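Local coordinates for protein ABC-type amino acid transport system, periplasmic component (Caldanaerobacter subterraneus subsp. tengcongensis MB4, PDB 4YMX) that binds arginine as the substrate-binding protein of an amino acid ABC transporter, probably delivering it to the membrane components for uptake, at residues A45-F50 / I190-T195; P49-K54 / G64-I69; K89-A94 / V103-T108. One frame throughout, in Å; residues are numbered along the deposited sequence. Where two conformers were deposited one is given.

Interaction 1 of 3, residues A45-F50 / I190-T195; sequences ADFPPF and IVVEDT. With ARG (arginine), chain C.
Phe47 and Glu193 meet with their side chains at about a right angle, the carboxylate at the edge of the ring and its plane turned 70° from it. The closest approach is ring atom CZ of Phe47 to OE1 of Glu193, 3.6 Å. The same Glu193 OE1 accepts a hydrogen bond from the ligand's ammonium, arginine N, at 2.8 Å. One ring face of Phe47 carries the other end of that ligand: its NE lies 3.4 Å above the plane, over the ring centre. Asp46 then takes up the guanidinium, its OD1 accepting a bond from arginine NH1 at 2.9 Å; a chi1 of 58°, with CG between the backbone N and the carbonyl carbon, brings OD1 to that group. Here the packing is dense and buried, a lesson in how one aromatic ring can serve ligand and protein together. Val192 adds only a distant methyl, CG2, 4.4 Å from CE2 of Phe47.

Away from the ligand the fit loosens. Pro49, preceded by a cis peptide bond, and Thr195 are partly exposed, and CD of Pro49 stays 3.9 Å from the carbonyl O of Thr195. The OG1 of Thr195 reaches the edge of the Phe50 ring, but Thr195 was modelled in two conformers, which makes this approach doubtful as a fixed contact. Glu193 ends strand 189-193 and sits at the N-cap position of helix 194-201; it belongs to one lobe, whereas Asp46 and Phe47 belong to the other. A ligand gripped by both sides in this way is typical of the closed interlobe cleft of type II periplasmic binding proteins.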
ATOM      1  N   ALA A  45       6.347   0.177  -5.587  1.00  5.30           N
ATOM      2  CA  ALA A  45       6.250  -1.268  -5.824  1.00  4.25           C
ATOM      3  C   ALA A  45       7.063  -2.096  -4.823  1.00  6.00           C
ATOM      4  O   ALA A  45       7.915  -2.925  -5.190  1.00  5.50           O
ATOM      5  CB  ALA A  45       6.633  -1.610  -7.272  1.00  5.02           C
ATOM      6  N   ASP A  46       6.753  -1.868  -3.554  1.00  4.27           N
ATOM      7  CA  ASP A  46       7.345  -2.561  -2.428  1.00  4.81           C
ATOM      8  C   ASP A  46       6.244  -3.189  -1.584  1.00  4.88           C
ATOM      9  O   ASP A  46       6.427  -3.428  -0.393  1.00  5.76           O
ATOM     10  CB  ASP A  46       8.109  -1.549  -1.572  1.00  6.46           C
ATOM     11  CG  ASP A  46       7.221  -0.403  -1.059  1.00  5.87           C
ATOM     12  OD1 ASP A  46       6.070  -0.234  -1.529  1.00  7.13           O
ATOM     13  OD2 ASP A  46       7.689   0.341  -0.183  1.00  6.44           O
ATOM     14  N   PHE A  47       5.098  -3.454  -2.202  1.00  5.36           N
ATOM     15  CA  PHE A  47       3.856  -3.671  -1.469  1.00  3.80           C
ATOM     16  C   PHE A  47       3.071  -4.842  -2.052  1.00  3.58           C
ATOM     17  O   PHE A  47       1.920  -4.675  -2.482  1.00  6.43           O
ATOM     18  CB  PHE A  47       3.028  -2.380  -1.555  1.00  5.69           C
ATOM     19  CG  PHE A  47       2.174  -2.077  -0.338  1.00  4.57           C
ATOM     20  CD1 PHE A  47       0.797  -1.941  -0.466  1.00  4.55           C
ATOM     21  CD2 PHE A  47       2.745  -1.890   0.911  1.00  4.35           C
ATOM     22  CE1 PHE A  47       0.000  -1.608   0.629  1.00  3.26           C
ATOM     23  CE2 PHE A  47       1.961  -1.564   2.008  1.00  4.10           C
ATOM     24  CZ  PHE A  47       0.586  -1.439   1.874  1.00  5.33           C
ATOM     25  N   PRO A  48       3.687  -6.040  -2.087  1.00  4.69           N
ATOM     26  CA  PRO A  48       2.965  -7.216  -2.582  1.00  4.63           C
ATOM     27  C   PRO A  48       1.790  -7.529  -1.659  1.00  5.90           C
ATOM     28  O   PRO A  48       1.933  -7.395  -0.448  1.00  6.41           O
ATOM     29  CB  PRO A  48       4.020  -8.329  -2.483  1.00  4.68           C
ATOM     30  CG  PRO A  48       4.949  -7.863  -1.376  1.00  4.74           C
ATOM     31  CD  PRO A  48       5.028  -6.393  -1.568  1.00  5.26           C
ATOM     32  N   PRO A  49       0.649  -7.978  -2.202  1.00  4.82           N
ATOM     33  CA  PRO A  49       0.356  -8.301  -3.602  1.00  5.05           C
ATOM     34  C   PRO A  49      -0.262  -7.162  -4.413  1.00  5.21           C
ATOM     35  O   PRO A  49      -0.775  -7.423  -5.509  1.00  6.36           O
ATOM     36  CB  PRO A  49      -0.662  -9.432  -3.467  1.00  6.59           C
ATOM     37  CG  PRO A  49      -1.441  -9.027  -2.256  1.00 10.60           C
ATOM     38  CD  PRO A  49      -0.418  -8.458  -1.302  1.00  5.74           C
ATOM     39  N   PHE A  50      -0.204  -5.933  -3.906  1.00  4.41           N
ATOM     40  CA  PHE A  50      -0.770  -4.787  -4.622  1.00  4.64           C
ATOM     41  C   PHE A  50       0.110  -4.330  -5.763  1.00  4.29           C
ATOM     42  O   PHE A  50      -0.359  -4.124  -6.883  1.00  4.93           O
ATOM     43  CB  PHE A  50      -1.036  -3.630  -3.654  1.00  5.10           C
ATOM     44  CG  PHE A  50      -2.072  -3.953  -2.624  1.00  4.46           C
ATOM     45  CD1 PHE A  50      -3.414  -3.694  -2.864  1.00  7.07           C
ATOM     46  CD2 PHE A  50      -1.715  -4.565  -1.426  1.00  5.30           C
ATOM     47  CE1 PHE A  50      -4.384  -4.022  -1.924  1.00  7.47           C
ATOM     48  CE2 PHE A  50      -2.686  -4.892  -0.480  1.00  9.00           C
ATOM     49  CZ  PHE A  50      -4.016  -4.620  -0.733  1.00 11.34           C
ATOM     50  N   ILE A 190       7.389  -3.899  13.247  1.00  4.56           N
ATOM     51  CA  ILE A 190       6.973  -3.145  12.071  1.00  3.77           C
ATOM     52  C   ILE A 190       5.464  -2.917  12.158  1.00  5.40           C
ATOM     53  O   ILE A 190       4.734  -3.795  12.605  1.00  4.83           O
ATOM     54  CB  ILE A 190       7.232  -3.952  10.788  1.00  4.55           C
ATOM     55  CG1 ILE A 190       8.704  -4.342  10.658  1.00  5.04           C
ATOM     56  CG2 ILE A 190       6.762  -3.189   9.550  1.00  7.11           C
ATOM     57  CD1 ILE A 190       8.944  -5.378   9.555  1.00  6.30           C
ATOM     58  N   VAL A 191       4.984  -1.756  11.719  1.00  4.31           N
ATOM     59  CA  VAL A 191       3.549  -1.584  11.502  1.00  4.17           C
ATOM     60  C   VAL A 191       3.294  -1.491  10.009  1.00  4.73           C
ATOM     61  O   VAL A 191       3.901  -0.670   9.320  1.00  4.94           O
ATOM     62  CB  VAL A 191       2.991  -0.320  12.200  1.00  5.47           C
ATOM     63  CG1 VAL A 191       1.513  -0.138  11.871  1.00  5.69           C
ATOM     64  CG2 VAL A 191       3.187  -0.421  13.709  1.00  7.29           C
ATOM     65  N   VAL A 192       2.410  -2.348   9.505  1.00  4.11           N
ATOM     66  CA  VAL A 192       2.184  -2.474   8.066  1.00  4.40           C
ATOM     67  C   VAL A 192       0.863  -3.194   7.856  1.00  5.16           C
ATOM     68  O   VAL A 192       0.349  -3.806   8.786  1.00  5.39           O
ATOM     69  CB  VAL A 192       3.374  -3.225   7.390  1.00  4.58           C
ATOM     70  CG1 VAL A 192       3.373  -4.702   7.767  1.00  6.83           C
ATOM     71  CG2 VAL A 192       3.367  -3.047   5.871  1.00  7.38           C
ATOM     72  N   GLU A 193       0.295  -3.101   6.657  1.00  4.32           N
ATOM     73  CA  GLU A 193      -0.974  -3.753   6.384  1.00  5.83           C
ATOM     74  C   GLU A 193      -0.857  -5.268   6.400  1.00  5.35           C
ATOM     75  O   GLU A 193       0.167  -5.837   5.995  1.00  5.72           O
ATOM     76  CB  GLU A 193      -1.568  -3.262   5.063  1.00 14.50           C
ATOM     77  CG  GLU A 193      -2.524  -2.111   5.246  1.00 27.19           C
ATOM     78  CD  GLU A 193      -2.289  -1.003   4.256  1.00 15.59           C
ATOM     79  OE1 GLU A 193      -1.480  -0.105   4.550  1.00 22.94           O
ATOM     80  OE2 GLU A 193      -2.926  -1.029   3.187  1.00 18.47           O
ATOM     81  N   ASP A 194      -1.929  -5.900   6.860  1.00  4.93           N
ATOM     82  CA  ASP A 194      -2.016  -7.347   7.043  1.00  5.99           C
ATOM     83  C   ASP A 194      -1.669  -8.137   5.785  1.00  4.32           C
ATOM     84  O   ASP A 194      -0.844  -9.045   5.813  1.00  6.18           O
ATOM     85  CB  ASP A 194      -3.442  -7.700   7.488  1.00  5.31           C
ATOM     86  CG  ASP A 194      -3.620  -9.177   7.806  1.00  6.30           C
ATOM     87  OD1 ASP A 194      -2.650  -9.825   8.239  1.00  7.99           O
ATOM     88  OD2 ASP A 194      -4.753  -9.681   7.629  1.00 11.02           O
ATOM     89  N   THR A 195      -2.298  -7.796   4.667  0.62  3.90           N
ATOM     90  CA  THR A 195      -2.081  -8.575   3.450  0.62  5.60           C
ATOM     91  C   THR A 195      -0.644  -8.473   2.961  0.62  5.86           C
ATOM     92  O   THR A 195      -0.092  -9.426   2.412  0.62  5.94           O
ATOM     93  CB  THR A 195      -3.037  -8.173   2.329  0.62  7.45           C
ATOM     94  OG1 THR A 195      -2.900  -6.775   2.065  0.62  8.92           O
ATOM     95  CG2 THR A 195      -4.471  -8.497   2.723  0.62  8.68           C
TER
HETATM   96  N   ARG C 301      -2.383   2.139   3.123  1.00  6.13           N
HETATM   97  CA  ARG C 301      -1.250   2.906   3.704  1.00  5.86           C
HETATM   98  C   ARG C 301      -1.352   4.376   3.338  1.00 10.50           C
HETATM   99  O   ARG C 301      -2.196   4.765   2.533  1.00  8.21           O
HETATM  100  CB  ARG C 301       0.082   2.338   3.215  1.00  6.19           C
HETATM  101  CG  ARG C 301       0.203   2.263   1.705  1.00  4.93           C
HETATM  102  CD  ARG C 301       1.628   1.958   1.272  1.00  3.73           C
HETATM  103  NE  ARG C 301       1.677   1.565  -0.129  1.00  3.96           N
HETATM  104  CZ  ARG C 301       2.787   1.237  -0.780  1.00  5.34           C
HETATM  105  NH1 ARG C 301       3.960   1.254  -0.170  1.00  4.97           N
HETATM  106  NH2 ARG C 301       2.716   0.896  -2.053  1.00  4.71           N
HETATM  107  OXT ARG C 301      -0.592   5.200   3.844  1.00  7.58           O

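Interaction 2 of 3, residues P49-K54 / G64-I69; sequences PFEFHK and GFDIDI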
ATOM      1  N   PRO A  49       0.649  -7.978  -2.202  1.00  4.82           N
ATOM      2  CA  PRO A  49       0.356  -8.301  -3.602  1.00  5.05           C
ATOM      3  C   PRO A  49      -0.262  -7.162  -4.413  1.00  5.21           C
ATOM      4  O   PRO A  49      -0.775  -7.423  -5.509  1.00  6.36           O
ATOM      5  CB  PRO A  49      -0.662  -9.432  -3.467  1.00  6.59           C
ATOM      6  CG  PRO A  49      -1.441  -9.027  -2.256  1.00 10.60           C
ATOM      7  CD  PRO A  49      -0.418  -8.458  -1.302  1.00  5.74           C
ATOM      8  N   PHE A  50      -0.204  -5.933  -3.906  1.00  4.41           N
ATOM      9  CA  PHE A  50      -0.770  -4.787  -4.622  1.00  4.64           C
ATOM     10  C   PHE A  50       0.110  -4.330  -5.763  1.00  4.29           C
ATOM     11  O   PHE A  50      -0.359  -4.124  -6.883  1.00  4.93           O
ATOM     12  CB  PHE A  50      -1.036  -3.630  -3.654  1.00  5.10           C
ATOM     13  CG  PHE A  50      -2.072  -3.953  -2.624  1.00  4.46           C
ATOM     14  CD1 PHE A  50      -3.414  -3.694  -2.864  1.00  7.07           C
ATOM     15  CD2 PHE A  50      -1.715  -4.565  -1.426  1.00  5.30           C
ATOM     16  CE1 PHE A  50      -4.384  -4.022  -1.924  1.00  7.47           C
ATOM     17  CE2 PHE A  50      -2.686  -4.892  -0.480  1.00  9.00           C
ATOM     18  CZ  PHE A  50      -4.016  -4.620  -0.733  1.00 11.34           C
ATOM     19  N   GLU A  51       1.393  -4.134  -5.473  1.00  4.49           N
ATOM     20  CA  GLU A  51       2.374  -3.793  -6.489  1.00  4.95           C
ATOM     21  C   GLU A  51       3.741  -4.234  -6.020  1.00  5.62           C
ATOM     22  O   GLU A  51       4.149  -3.955  -4.882  1.00  4.76           O
ATOM     23  CB  GLU A  51       2.391  -2.292  -6.791  1.00  5.01           C
ATOM     24  CG  GLU A  51       2.460  -1.420  -5.553  1.00  5.55           C
ATOM     25  CD  GLU A  51       1.104  -0.992  -5.092  1.00  5.21           C
ATOM     26  OE1 GLU A  51       0.192  -0.959  -5.956  1.00  6.31           O
ATOM     27  OE2 GLU A  51       0.945  -0.679  -3.901  1.00  5.71           O
ATOM     28  N   PHE A  52       4.444  -4.942  -6.893  1.00  4.35           N
ATOM     29  CA  PHE A  52       5.778  -5.413  -6.583  1.00  3.77           C
ATOM     30  C   PHE A  52       6.509  -5.777  -7.863  1.00  4.26           C
ATOM     31  O   PHE A  52       5.893  -5.912  -8.920  1.00  5.57           O
ATOM     32  CB  PHE A  52       5.724  -6.611  -5.622  1.00  5.50           C
ATOM     33  CG  PHE A  52       5.023  -7.825  -6.180  1.00  6.31           C
ATOM     34  CD1 PHE A  52       5.762  -8.871  -6.719  1.00  7.86           C
ATOM     35  CD2 PHE A  52       3.638  -7.936  -6.147  1.00  6.19           C
ATOM     36  CE1 PHE A  52       5.138 -10.006  -7.221  1.00  9.75           C
ATOM     37  CE2 PHE A  52       2.999  -9.068  -6.656  1.00  6.19           C
ATOM     38  CZ  PHE A  52       3.766 -10.109  -7.196  1.00  7.00           C
ATOM     39  N   HIS A  53       7.824  -5.918  -7.764  1.00  5.73           N
ATOM     40  CA  HIS A  53       8.623  -6.351  -8.904  1.00  7.14           C
ATOM     41  C   HIS A  53       8.716  -7.864  -8.948  1.00  7.96           C
ATOM     42  O   HIS A  53       9.219  -8.499  -8.018  1.00  9.68           O
ATOM     43  CB  HIS A  53      10.017  -5.734  -8.845  1.00  7.03           C
ATOM     44  CG  HIS A  53      10.037  -4.278  -9.164  1.00  7.71           C
ATOM     45  ND1 HIS A  53      10.398  -3.790 -10.403  1.00  8.41           N
ATOM     46  CD2 HIS A  53       9.720  -3.189  -8.416  1.00  9.36           C
ATOM     47  CE1 HIS A  53      10.312  -2.473 -10.403  1.00  7.42           C
ATOM     48  NE2 HIS A  53       9.896  -2.085  -9.205  1.00  5.55           N
ATOM     49  N   LYS A  54       8.188  -8.436 -10.023  1.00  7.37           N
ATOM     50  CA  LYS A  54       8.334  -9.855 -10.300  1.00  7.21           C
ATOM     51  C   LYS A  54       9.495  -9.962 -11.272  1.00  6.98           C
ATOM     52  O   LYS A  54       9.407  -9.520 -12.427  1.00  7.03           O
ATOM     53  CB  LYS A  54       7.052 -10.419 -10.912  1.00  9.88           C
ATOM     54  CG  LYS A  54       7.108 -11.903 -11.223  1.00 12.58           C
ATOM     55  CD  LYS A  54       5.779 -12.375 -11.792  1.00 18.70           C
ATOM     56  CE  LYS A  54       5.809 -13.858 -12.091  1.00 40.36           C
ATOM     57  NZ  LYS A  54       4.720 -14.260 -13.027  1.00 52.18           N
ATOM     58  N   GLY A  64       0.706  -6.900  -9.847  1.00  4.59           N
ATOM     59  CA  GLY A  64      -0.096  -6.954  -8.639  1.00  4.96           C
ATOM     60  C   GLY A  64      -1.529  -6.539  -8.880  1.00  6.53           C
ATOM     61  O   GLY A  64      -1.906  -6.155  -9.988  1.00  5.85           O
ATOM     62  N   PHE A  65      -2.325  -6.606  -7.822  1.00  4.36           N
ATOM     63  CA  PHE A  65      -3.735  -6.234  -7.872  1.00  5.22           C
ATOM     64  C   PHE A  65      -3.919  -4.809  -8.389  1.00  6.16           C
ATOM     65  O   PHE A  65      -4.763  -4.551  -9.251  1.00  5.32           O
ATOM     66  CB  PHE A  65      -4.310  -6.388  -6.460  1.00  5.96           C
ATOM     67  CG  PHE A  65      -5.784  -6.149  -6.345  1.00  6.66           C
ATOM     68  CD1 PHE A  65      -6.697  -6.914  -7.065  1.00 10.96           C
ATOM     69  CD2 PHE A  65      -6.264  -5.220  -5.439  1.00  7.17           C
ATOM     70  CE1 PHE A  65      -8.060  -6.705  -6.920  1.00 11.02           C
ATOM     71  CE2 PHE A  65      -7.629  -5.011  -5.286  1.00  9.04           C
ATOM     72  CZ  PHE A  65      -8.527  -5.757  -6.026  1.00  8.99           C
ATOM     73  N   ASP A  66      -3.116  -3.882  -7.879  1.00  3.31           N
ATOM     74  CA  ASP A  66      -3.225  -2.493  -8.315  1.00  5.06           C
ATOM     75  C   ASP A  66      -2.847  -2.321  -9.772  1.00  4.82           C
ATOM     76  O   ASP A  66      -3.392  -1.448 -10.459  1.00  5.70           O
ATOM     77  CB  ASP A  66      -2.362  -1.564  -7.462  1.00  6.98           C
ATOM     78  CG  ASP A  66      -2.961  -1.289  -6.090  1.00  5.92           C
ATOM     79  OD1 ASP A  66      -4.120  -1.653  -5.837  1.00  5.82           O
ATOM     80  OD2 ASP A  66      -2.269  -0.653  -5.272  1.00  5.90           O
ATOM     81  N   ILE A  67      -1.904  -3.126 -10.243  1.00  4.56           N
ATOM     82  CA  ILE A  67      -1.499  -3.051 -11.645  1.00  6.35           C
ATOM     83  C   ILE A  67      -2.599  -3.591 -12.566  1.00  5.09           C
ATOM     84  O   ILE A  67      -2.851  -3.031 -13.636  1.00  6.96           O
ATOM     85  CB  ILE A  67      -0.187  -3.797 -11.911  1.00  5.68           C
ATOM     86  CG1 ILE A  67       0.896  -3.339 -10.934  1.00  8.56           C
ATOM     87  CG2 ILE A  67       0.252  -3.602 -13.362  1.00  8.09           C
ATOM     88  CD1 ILE A  67       1.070  -1.844 -10.824  1.00 13.79           C
ATOM     89  N   ASP A  68      -3.265  -4.664 -12.153  1.00  4.80           N
ATOM     90  CA  ASP A  68      -4.388  -5.161 -12.933  1.00  5.28           C
ATOM     91  C   ASP A  68      -5.489  -4.110 -13.029  1.00  5.44           C
ATOM     92  O   ASP A  68      -6.094  -3.934 -14.091  1.00  7.59           O
ATOM     93  CB  ASP A  68      -4.922  -6.469 -12.363  1.00  5.93           C
ATOM     94  CG  ASP A  68      -3.958  -7.623 -12.557  1.00  8.03           C
ATOM     95  OD1 ASP A  68      -2.957  -7.479 -13.297  1.00  8.84           O
ATOM     96  OD2 ASP A  68      -4.207  -8.689 -11.960  1.00 10.35           O
ATOM     97  N   ILE A  69      -5.734  -3.391 -11.937  1.00  4.99           N
ATOM     98  CA  ILE A  69      -6.745  -2.338 -11.962  1.00  5.90           C
ATOM     99  C   ILE A  69      -6.294  -1.217 -12.904  1.00  5.83           C
ATOM    100  O   ILE A  69      -7.080  -0.711 -13.715  1.00  6.92           O
ATOM    101  CB  ILE A  69      -7.023  -1.788 -10.544  1.00  5.93           C
ATOM    102  CG1 ILE A  69      -7.676  -2.881  -9.691  1.00  8.63           C
ATOM    103  CG2 ILE A  69      -7.895  -0.545 -10.602  1.00  8.22           C
ATOM    104  CD1 ILE A  69      -7.843  -2.515  -8.225  1.00 11.27           C
TER
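The carbonyl oxygen of Phe50 is held by the start of helix 65-77. Asp66 N donates to Phe50 O on a lone pair at 2.9 Å, with a rather bent N-H...O angle of 141°. In a weaker CA-H...O contact, CA of Gly64 lies 3.3 Å from O of Phe50. One residue back, Pro49 O accepts a straighter bond from Phe65 N, 2.9 Å long at 165°. Gly64, at the N-cap position, has to be glycine: a beta carbon would run into the carbonyl oxygens of Pro49 and Phe50.

Side chains then take over. Phe50 and Phe65 lie side by side pointing the same way, with CD1 of Phe50 4.1 Å from CD2 of Phe65. Beyond them OE1 of Glu51 comes within 2.6 Å of OD2 of Asp66, so close that one of the two acids probably holds a proton. Each has a further partner: OE2 of Glu51 accepts from the bound arginine, and OD2 of Asp66 from Gly106 N. Asp66 is thus placed as a second-shell residue behind Glu51.

Phe50 and Glu51 form a classic beta bulge opposite Phe47 where the central strand, 51-56, of the small antiparallel sheet begins. Helix 65-77 packs against this start, while Phe258 of helix 249-258 meets the rings of both Phe50 and Phe65.

Interaction 3 of 3, residues K89-A94 / V103-T108; sequences KGLIPA and VIAGMT. With ARG (arginine), chain C.
Met107 runs out fully extended through its first two torsions and then turns at the sulfur, chi3 -74°, which carries its CE methyl to Leu91 and Ile92. That methyl lies 4.1 Å from CB of Leu91, and SD touches the CD1 end of Ile92. Leu91 turns its CG anti to the carbonyl carbon, chi1 -69°, and the branch CD1 rests against two partners: CB of Ala105 at 3.6 Å and CG1 of Val103 at 4.0 Å. Contact across the two segments is thus apolar throughout, whereas the far side of residues 105-108 is polar and faces the ligand. Ala105 O accepts from arginine NE at 2.9 Å, Gly106 O from arginine N at 2.8 Å, and Thr108 N donates nearly straight, at 172°, to the carboxylate atom O of arginine at 2.9 Å. Replacing Met107 by an alanine would probably open a gap beside Leu91 and Ile92, leaving both without the methyl and sulfur they pack on and this binding loop less firmly backed.

Helix 91-96 sits behind the loop that follows strand 102-103; Val103 and Met107 are tied by backbone bonds to strand 222-227, and strand 117-124 adjoins Ile92 and Met107.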
ATOM      1  N   LYS A  89       6.178   8.111  -0.222  1.00  5.52           N
ATOM      2  CA  LYS A  89       6.065   9.497   0.223  1.00  5.69           C
ATOM      3  C   LYS A  89       6.059  10.531  -0.917  1.00  6.47           C
ATOM      4  O   LYS A  89       5.569  11.650  -0.732  1.00  8.61           O
ATOM      5  CB  LYS A  89       7.201   9.826   1.202  1.00  6.82           C
ATOM      6  CG  LYS A  89       8.567   9.867   0.544  1.00  6.86           C
ATOM      7  CD  LYS A  89       9.675  10.048   1.569  1.00  8.29           C
ATOM      8  CE  LYS A  89      10.996  10.300   0.866  1.00  9.92           C
ATOM      9  NZ  LYS A  89      12.119  10.452   1.847  1.00 12.46           N
ATOM     10  N   GLY A  90       6.591  10.159  -2.080  1.00  5.73           N
ATOM     11  CA  GLY A  90       6.624  11.062  -3.215  1.00  7.28           C
ATOM     12  C   GLY A  90       5.399  10.989  -4.104  1.00  7.06           C
ATOM     13  O   GLY A  90       5.274  11.777  -5.040  1.00  7.82           O
ATOM     14  N   LEU A  91       4.483  10.067  -3.826  1.00  6.64           N
ATOM     15  CA  LEU A  91       3.362   9.844  -4.745  1.00  5.63           C
ATOM     16  C   LEU A  91       2.390  11.017  -4.834  1.00  6.09           C
ATOM     17  O   LEU A  91       2.073  11.478  -5.933  1.00  6.91           O
ATOM     18  CB  LEU A  91       2.611   8.550  -4.402  1.00  3.50           C
ATOM     19  CG  LEU A  91       3.415   7.289  -4.695  1.00  5.20           C
ATOM     20  CD1 LEU A  91       2.754   6.115  -4.004  1.00  7.84           C
ATOM     21  CD2 LEU A  91       3.510   7.026  -6.195  1.00  6.79           C
ATOM     22  N   ILE A  92       1.926  11.517  -3.694  1.00  6.63           N
ATOM     23  CA  ILE A  92       1.032  12.670  -3.727  1.00  8.81           C
ATOM     24  C   ILE A  92       1.713  13.934  -4.305  1.00  5.78           C
ATOM     25  O   ILE A  92       1.128  14.605  -5.166  1.00  6.98           O
ATOM     26  CB  ILE A  92       0.307  12.880  -2.377  1.00  8.93           C
ATOM     27  CG1 ILE A  92      -0.773  11.803  -2.228  1.00 10.00           C
ATOM     28  CG2 ILE A  92      -0.292  14.285  -2.285  1.00 10.69           C
ATOM     29  CD1 ILE A  92      -1.389  11.748  -0.859  1.00 11.22           C
ATOM     30  N   PRO A  93       2.963  14.234  -3.891  1.00  7.93           N
ATOM     31  CA  PRO A  93       3.647  15.348  -4.559  1.00  9.79           C
ATOM     32  C   PRO A  93       3.790  15.179  -6.079  1.00  9.04           C
ATOM     33  O   PRO A  93       3.636  16.153  -6.811  1.00  9.04           O
ATOM     34  CB  PRO A  93       5.020  15.351  -3.893  1.00  8.91           C
ATOM     35  CG  PRO A  93       4.743  14.876  -2.505  1.00 10.01           C
ATOM     36  CD  PRO A  93       3.668  13.821  -2.663  1.00  8.78           C
ATOM     37  N   ALA A  94       4.065  13.970  -6.550  1.00  6.73           N
ATOM     38  CA  ALA A  94       4.172  13.739  -7.986  1.00  7.35           C
ATOM     39  C   ALA A  94       2.839  13.994  -8.692  1.00  9.27           C
ATOM     40  O   ALA A  94       2.797  14.564  -9.783  1.00  9.48           O
ATOM     41  CB  ALA A  94       4.675  12.323  -8.267  1.00  8.89           C
ATOM     42  N   VAL A 103      -2.461   7.735  -9.058  1.00  5.36           N
ATOM     43  CA  VAL A 103      -1.680   6.914  -8.151  1.00  5.17           C
ATOM     44  C   VAL A 103      -2.533   5.736  -7.710  1.00  5.77           C
ATOM     45  O   VAL A 103      -3.671   5.907  -7.266  1.00  5.97           O
ATOM     46  CB  VAL A 103      -1.211   7.708  -6.913  1.00  5.23           C
ATOM     47  CG1 VAL A 103      -0.705   6.766  -5.821  1.00  6.44           C
ATOM     48  CG2 VAL A 103      -0.146   8.732  -7.300  1.00  5.92           C
ATOM     49  N   ILE A 104      -1.990   4.534  -7.864  1.00  4.66           N
ATOM     50  CA  ILE A 104      -2.601   3.343  -7.300  1.00  4.61           C
ATOM     51  C   ILE A 104      -1.493   2.656  -6.519  1.00  5.12           C
ATOM     52  O   ILE A 104      -0.516   2.196  -7.100  1.00  4.90           O
ATOM     53  CB  ILE A 104      -3.182   2.406  -8.373  1.00  5.01           C
ATOM     54  CG1 ILE A 104      -3.896   3.210  -9.469  1.00  5.76           C
ATOM     55  CG2 ILE A 104      -4.151   1.438  -7.723  1.00  6.10           C
ATOM     56  CD1 ILE A 104      -4.698   2.343 -10.449  1.00  6.99           C
ATOM     57  N   ALA A 105      -1.623   2.631  -5.197  1.00  4.63           N
ATOM     58  CA  ALA A 105      -0.543   2.145  -4.342  1.00  4.39           C
ATOM     59  C   ALA A 105      -1.054   1.710  -2.974  1.00  4.43           C
ATOM     60  O   ALA A 105      -0.481   2.062  -1.936  1.00  4.91           O
ATOM     61  CB  ALA A 105       0.527   3.235  -4.180  1.00  6.02           C
ATOM     62  N   GLY A 106      -2.155   0.965  -2.964  1.00  4.15           N
ATOM     63  CA  GLY A 106      -2.796   0.582  -1.719  1.00  5.41           C
ATOM     64  C   GLY A 106      -3.023   1.791  -0.827  1.00  3.38           C
ATOM     65  O   GLY A 106      -2.834   1.738   0.397  1.00  6.28           O
ATOM     66  N   MET A 107      -3.419   2.902  -1.448  1.00  4.27           N
ATOM     67  CA  MET A 107      -3.416   4.191  -0.778  1.00  4.51           C
ATOM     68  C   MET A 107      -4.757   4.517  -0.138  1.00  6.63           C
ATOM     69  O   MET A 107      -5.804   4.495  -0.790  1.00  6.51           O
ATOM     70  CB  MET A 107      -3.018   5.294  -1.754  1.00  6.24           C
ATOM     71  CG  MET A 107      -3.033   6.665  -1.101  1.00  5.44           C
ATOM     72  SD  MET A 107      -2.495   8.012  -2.164  1.00  7.31           S
ATOM     73  CE  MET A 107      -0.723   7.719  -2.195  1.00  8.35           C
ATOM     74  N   THR A 108      -4.711   4.838   1.149  1.00  4.35           N
ATOM     75  CA  THR A 108      -5.927   5.102   1.908  1.00  5.52           C
ATOM     76  C   THR A 108      -6.441   6.520   1.660  1.00  7.99           C
ATOM     77  O   THR A 108      -5.678   7.477   1.732  1.00  8.56           O
ATOM     78  CB  THR A 108      -5.683   4.877   3.402  1.00  4.29           C
ATOM     79  OG1 THR A 108      -5.260   3.524   3.607  1.00  6.95           O
ATOM     80  CG2 THR A 108      -6.953   5.135   4.209  1.00  6.44           C
TER
HETATM   81  N   ARG C 301      -2.383   2.139   3.123  1.00  6.13           N
HETATM   82  CA  ARG C 301      -1.250   2.906   3.704  1.00  5.86           C
HETATM   83  C   ARG C 301      -1.352   4.376   3.338  1.00 10.50           C
HETATM   84  O   ARG C 301      -2.196   4.765   2.533  1.00  8.21           O
HETATM   85  CB  ARG C 301       0.082   2.338   3.215  1.00  6.19           C
HETATM   86  CG  ARG C 301       0.203   2.263   1.705  1.00  4.93           C
HETATM   87  CD  ARG C 301       1.628   1.958   1.272  1.00  3.73           C
HETATM   88  NE  ARG C 301       1.677   1.565  -0.129  1.00  3.96           N
HETATM   89  CZ  ARG C 301       2.787   1.237  -0.780  1.00  5.34           C
HETATM   90  NH1 ARG C 301       3.960   1.254  -0.170  1.00  4.97           N
HETATM   91  NH2 ARG C 301       2.716   0.896  -2.053  1.00  4.71           N
HETATM   92  OXT ARG C 301      -0.592   5.200   3.844  1.00  7.58           O

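Overall arrangement
Interactions 2 and 3 are buried inside one lobe, while interaction 1 spans the cleft between lobes and is only partly buried, with its proline side more open. Interactions 1 and 2 share Pro49 and Phe50, so the same turn faces the opposite lobe in one and helix 65-77 in the other. Their chemistry follows place: interaction 1 works largely through a shared ligand, interaction 2 through backbone bonds at a helix start and a close pair of acids, interaction 3 through aliphatic packing. Asp66 couples interactions 2 and 3 through its bond to the 103-108 loop, and both interactions 1 and 3 contact the arginine from different sides.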